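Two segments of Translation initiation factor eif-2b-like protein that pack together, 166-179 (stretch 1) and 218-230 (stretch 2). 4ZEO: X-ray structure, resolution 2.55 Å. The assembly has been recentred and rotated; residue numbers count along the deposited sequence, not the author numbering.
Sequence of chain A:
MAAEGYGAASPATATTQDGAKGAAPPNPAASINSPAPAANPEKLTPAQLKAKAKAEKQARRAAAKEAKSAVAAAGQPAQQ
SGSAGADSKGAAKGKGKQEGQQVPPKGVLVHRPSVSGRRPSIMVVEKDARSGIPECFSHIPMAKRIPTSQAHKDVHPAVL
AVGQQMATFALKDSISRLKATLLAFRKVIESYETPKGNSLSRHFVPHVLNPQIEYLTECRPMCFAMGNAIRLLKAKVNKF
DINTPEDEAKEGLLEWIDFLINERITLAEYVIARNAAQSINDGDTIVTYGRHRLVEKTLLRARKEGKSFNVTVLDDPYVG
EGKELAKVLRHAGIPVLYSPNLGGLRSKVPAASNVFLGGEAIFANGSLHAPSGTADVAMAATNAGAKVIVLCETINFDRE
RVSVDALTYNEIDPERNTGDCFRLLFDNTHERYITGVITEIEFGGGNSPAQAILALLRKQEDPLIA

Stretch 1, residues 166-179: MATFALKDSISRLK
Stretch 2 (218-230) ECRPMCFAMGNAI

Each stretch carries the end of one helix, a short loop and the start of a second helix, and the two run side by side in the same general direction. Helices 174-179 and 224-230 cross at -35°, with axes 8.8 Å apart at closest approach. Three CA-CA distances fix the register: Ala-167 to Cys-219 at 4.8 Å, Ser-174 to Cys-223 at 5.9 Å, and Leu-178 to Met-226 at 5.3 Å. The contact buries 686 Å², both sides summed.

Stretch 1 starts helical. Met-166 (m, t, t) points toward stretch 2, and its extended, unbranched chain brings CE within 3.9 Å of Met-226 SD. At Ala-167 the small side chain suits the close backbone approach: its CB lies 3.5 Å from Cys-219 O and 3.9 Å from Cys-219 CB.

The helix then ends in a Schellman motif, with Phe-169 at phi/psi 80/16. Its ring (chi1 -150°, t) brings CE1 within 3.8 Å of Arg-220 NH1, an oblique approach from a poorly ordered residue. Arg-220 has left helical geometry at -162/143, and its fully extended side chain (t, t, t; chi4 180°) reaches back to the loop of stretch 1. There NH1 donates a weak hydrogen bond to Lys-172 O (3.3 Å, 135°).

Asp-173 (chi1 61°, p) caps the second helix: its OD2 accepts from Ser-176 N at 3.2 Å, while its OD1 accepts from Ser-176 OG at 2.7 Å. Ser-174 (p) faces stretch 2, with its CB 3.5 Å from Cys-223 SG; Cys-223, also p, is itself the N-cap residue of helix 224-230.

Arg-177 (m, t, p; chi4 -169°) is the centre of the polar contact, with 102 Å² covered by stretch 2. Its NH2 donates to Pro-221 O at 2.9 Å and 169°, near the guanidinium plane, so a loop carbonyl receives an almost linear bond. Water 1 bridges the same NH2 (2.9 Å) to Arg-220 O (2.6 Å), accepting from the first and donating to the second. One guanidinium face lies flat on Arg-220, centres 4.1 Å apart and planes at 14°. The 3.4 Å between Arg-177 NH1 and Arg-220 NE joins two donors, so this is stacking of like charges, not a hydrogen bond. Cys-223 SG covers the opposite face. Within stretch 1, Arg-177 NE donates weakly to Met-166 SD (3.7 Å, 165°).

Leu-178 (t, p) closes the interface: its CD2 lies 3.8 Å from Ala-225 CB and its CD1 3.5 Å from Ala-229 CB. These two alanines, one turn apart, present methyl groups that its branched end can straddle.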

# COMPACT_ATOMS: atom_id res chain seq x y z
N MET A 166 10.99 -6.42 -7.84
CA MET A 166 10.38 -6.99 -6.64
C MET A 166 11.32 -7.97 -5.92
O MET A 166 11.53 -7.87 -4.71
CB MET A 166 9.05 -7.67 -6.99
CG MET A 166 8.00 -6.70 -7.51
SD MET A 166 6.38 -7.47 -7.66
CE MET A 166 5.43 -6.17 -8.41
N ALA A 167 11.91 -8.89 -6.68
CA ALA A 167 12.84 -9.89 -6.15
C ALA A 167 14.15 -9.26 -5.66
O ALA A 167 14.79 -9.78 -4.75
CB ALA A 167 13.10 -10.94 -7.19
N THR A 168 14.58 -8.19 -6.32
CA THR A 168 15.79 -7.44 -5.96
C THR A 168 15.55 -6.67 -4.66
O THR A 168 16.48 -6.27 -3.99
CB THR A 168 16.19 -6.48 -7.08
OG1 THR A 168 16.59 -7.26 -8.22
CG2 THR A 168 17.35 -5.57 -6.69
N PHE A 169 14.28 -6.46 -4.37
CA PHE A 169 13.82 -5.73 -3.20
C PHE A 169 13.94 -4.23 -3.46
O PHE A 169 13.92 -3.42 -2.54
CB PHE A 169 14.58 -6.18 -1.95
CG PHE A 169 13.79 -6.07 -0.70
CD1 PHE A 169 12.56 -6.72 -0.60
CD2 PHE A 169 14.25 -5.34 0.39
CE1 PHE A 169 11.81 -6.62 0.54
CE2 PHE A 169 13.51 -5.24 1.55
CZ PHE A 169 12.28 -5.89 1.63
N ALA A 170 14.09 -3.87 -4.72
CA ALA A 170 14.04 -2.48 -5.16
C ALA A 170 12.61 -1.92 -5.00
O ALA A 170 12.43 -0.75 -4.66
CB ALA A 170 14.50 -2.37 -6.59
N LEU A 171 11.60 -2.75 -5.28
CA LEU A 171 10.22 -2.37 -5.00
C LEU A 171 9.75 -3.08 -3.74
O LEU A 171 9.63 -4.30 -3.74
CB LEU A 171 9.27 -2.75 -6.13
CG LEU A 171 9.28 -2.00 -7.45
CD1 LEU A 171 8.52 -2.83 -8.47
CD2 LEU A 171 8.65 -0.63 -7.25
N LYS A 172 9.46 -2.32 -2.68
CA LYS A 172 9.12 -2.96 -1.42
C LYS A 172 7.66 -2.92 -1.01
O LYS A 172 7.09 -3.95 -0.71
CB LYS A 172 9.97 -2.37 -0.28
CG LYS A 172 11.41 -2.14 -0.65
CD LYS A 172 12.24 -1.70 0.53
CE LYS A 172 13.72 -1.58 0.11
NZ LYS A 172 14.66 -2.21 1.09
N ASP A 173 7.05 -1.75 -0.98
CA ASP A 173 5.68 -1.67 -0.48
C ASP A 173 4.65 -2.19 -1.49
O ASP A 173 4.90 -2.23 -2.70
CB ASP A 173 5.34 -0.25 -0.05
CG ASP A 173 5.44 0.72 -1.18
OD1 ASP A 173 6.53 0.81 -1.78
OD2 ASP A 173 4.42 1.39 -1.46
N SER A 174 3.51 -2.62 -0.97
CA SER A 174 2.45 -3.22 -1.76
C SER A 174 1.87 -2.27 -2.81
O SER A 174 1.50 -2.70 -3.90
CB SER A 174 1.33 -3.73 -0.84
OG SER A 174 0.88 -2.69 0.00
N ILE A 175 1.75 -0.99 -2.46
CA ILE A 175 1.22 -0.01 -3.38
C ILE A 175 2.16 0.27 -4.56
O ILE A 175 1.69 0.32 -5.71
CB ILE A 175 0.88 1.29 -2.62
CG1 ILE A 175 -0.30 0.98 -1.71
CG2 ILE A 175 0.46 2.39 -3.54
CD1 ILE A 175 -1.46 0.35 -2.43
N SER A 176 3.46 0.40 -4.30
CA SER A 176 4.46 0.58 -5.36
C SER A 176 4.48 -0.65 -6.24
O SER A 176 4.59 -0.56 -7.46
CB SER A 176 5.87 0.75 -4.80
OG SER A 176 6.04 1.99 -4.16
N ARG A 177 4.40 -1.80 -5.60
CA ARG A 177 4.40 -3.04 -6.34
C ARG A 177 3.17 -3.09 -7.25
O ARG A 177 3.29 -3.42 -8.43
CB ARG A 177 4.45 -4.24 -5.39
CG ARG A 177 5.78 -4.43 -4.71
CD ARG A 177 5.66 -5.49 -3.61
NE ARG A 177 5.42 -6.80 -4.20
CZ ARG A 177 5.06 -7.88 -3.53
NH1 ARG A 177 4.89 -7.83 -2.21
NH2 ARG A 177 4.86 -9.02 -4.18
N LEU A 178 2.01 -2.70 -6.72
CA LEU A 178 0.77 -2.76 -7.48
C LEU A 178 0.81 -1.83 -8.71
O LEU A 178 0.48 -2.24 -9.83
CB LEU A 178 -0.44 -2.41 -6.59
CG LEU A 178 -1.79 -2.27 -7.31
CD1 LEU A 178 -2.18 -3.54 -8.03
CD2 LEU A 178 -2.89 -1.85 -6.37
N LYS A 179 1.26 -0.60 -8.51
CA LYS A 179 1.34 0.37 -9.60
C LYS A 179 2.29 -0.08 -10.71
O LYS A 179 1.96 0.02 -11.89
CB LYS A 179 1.79 1.73 -9.08
CG LYS A 179 1.51 2.87 -10.02
CD LYS A 179 2.18 4.16 -9.58
CE LYS A 179 1.92 5.26 -10.58
NZ LYS A 179 2.30 6.65 -10.12
N GLU A 218 6.66 -15.92 -8.65
CA GLU A 218 7.95 -16.57 -8.48
C GLU A 218 8.98 -15.61 -7.90
O GLU A 218 9.77 -16.00 -7.05
CB GLU A 218 8.42 -17.16 -9.81
CG GLU A 218 7.80 -18.52 -10.13
CD GLU A 218 7.70 -18.84 -11.63
OE1 GLU A 218 8.36 -18.20 -12.48
OE2 GLU A 218 6.95 -19.79 -11.96
N CYS A 219 8.97 -14.35 -8.37
CA CYS A 219 9.86 -13.29 -7.89
C CYS A 219 9.62 -12.96 -6.43
O CYS A 219 10.56 -12.75 -5.67
CB CYS A 219 9.72 -12.01 -8.71
SG CYS A 219 10.21 -12.17 -10.41
N ARG A 220 8.35 -12.86 -6.07
CA ARG A 220 7.96 -12.64 -4.69
C ARG A 220 6.50 -13.01 -4.51
O ARG A 220 5.68 -12.74 -5.39
CB ARG A 220 8.20 -11.18 -4.29
CG ARG A 220 7.97 -10.90 -2.82
CD ARG A 220 8.22 -9.45 -2.45
NE ARG A 220 7.75 -9.19 -1.10
CZ ARG A 220 7.82 -8.01 -0.49
NH1 ARG A 220 8.36 -6.97 -1.10
NH2 ARG A 220 7.35 -7.89 0.75
N PRO A 221 6.15 -13.59 -3.35
CA PRO A 221 4.73 -13.82 -3.10
C PRO A 221 3.96 -12.51 -3.22
O PRO A 221 4.42 -11.47 -2.75
CB PRO A 221 4.72 -14.36 -1.66
CG PRO A 221 6.02 -15.07 -1.55
CD PRO A 221 6.98 -14.16 -2.27
N MET A 222 2.83 -12.54 -3.92
CA MET A 222 2.06 -11.35 -4.20
C MET A 222 1.34 -10.81 -2.97
O MET A 222 0.82 -11.57 -2.16
CB MET A 222 1.06 -11.62 -5.32
CG MET A 222 1.69 -11.93 -6.66
SD MET A 222 0.49 -11.87 -8.00
CE MET A 222 -0.90 -12.68 -7.22
N CYS A 223 1.28 -9.48 -2.88
CA CYS A 223 0.52 -8.81 -1.83
C CYS A 223 -1.00 -8.83 -2.16
O CYS A 223 -1.40 -9.16 -3.28
CB CYS A 223 1.04 -7.37 -1.66
SG CYS A 223 1.11 -6.36 -3.20
N PHE A 224 -1.84 -8.49 -1.18
CA PHE A 224 -3.29 -8.48 -1.39
C PHE A 224 -3.67 -7.52 -2.51
O PHE A 224 -4.57 -7.81 -3.30
CB PHE A 224 -4.03 -8.09 -0.11
CG PHE A 224 -4.03 -9.14 0.94
CD1 PHE A 224 -3.69 -10.44 0.64
CD2 PHE A 224 -4.37 -8.84 2.24
CE1 PHE A 224 -3.68 -11.43 1.63
CE2 PHE A 224 -4.36 -9.83 3.23
CZ PHE A 224 -4.01 -11.13 2.90
N ALA A 225 -2.95 -6.39 -2.59
CA ALA A 225 -3.23 -5.34 -3.58
C ALA A 225 -3.16 -5.89 -5.01
O ALA A 225 -4.08 -5.67 -5.81
CB ALA A 225 -2.25 -4.17 -3.41
N MET A 226 -2.08 -6.63 -5.28
CA MET A 226 -1.90 -7.30 -6.55
C MET A 226 -2.97 -8.37 -6.75
O MET A 226 -3.56 -8.48 -7.82
CB MET A 226 -0.51 -7.92 -6.63
CG MET A 226 0.61 -6.91 -6.81
SD MET A 226 2.26 -7.61 -6.60
CE MET A 226 2.35 -8.59 -8.10
N GLY A 227 -3.22 -9.16 -5.71
CA GLY A 227 -4.22 -10.19 -5.80
C GLY A 227 -5.58 -9.60 -6.15
O GLY A 227 -6.30 -10.14 -7.01
N ASN A 228 -5.94 -8.50 -5.48
CA ASN A 228 -7.23 -7.85 -5.71
C ASN A 228 -7.34 -7.25 -7.11
O ASN A 228 -8.35 -7.42 -7.79
CB ASN A 228 -7.48 -6.76 -4.66
CG ASN A 228 -7.87 -7.34 -3.31
OD1 ASN A 228 -8.58 -8.34 -3.26
ND2 ASN A 228 -7.42 -6.70 -2.22
N ALA A 229 -6.29 -6.56 -7.55
CA ALA A 229 -6.33 -5.95 -8.86
C ALA A 229 -6.50 -7.01 -9.97
O ALA A 229 -7.23 -6.79 -10.94
CB ALA A 229 -5.08 -5.13 -9.09
N ILE A 230 -5.80 -8.13 -9.81
CA ILE A 230 -5.83 -9.25 -10.76
C ILE A 230 -7.23 -9.86 -10.84
O ILE A 230 -7.73 -10.15 -11.93
CB ILE A 230 -4.78 -10.32 -10.36
CG1 ILE A 230 -3.38 -9.83 -10.74
CG2 ILE A 230 -5.03 -11.66 -11.05
CD1 ILE A 230 -2.25 -10.72 -10.25
O HOH W 1 5.20 -10.50 -6.70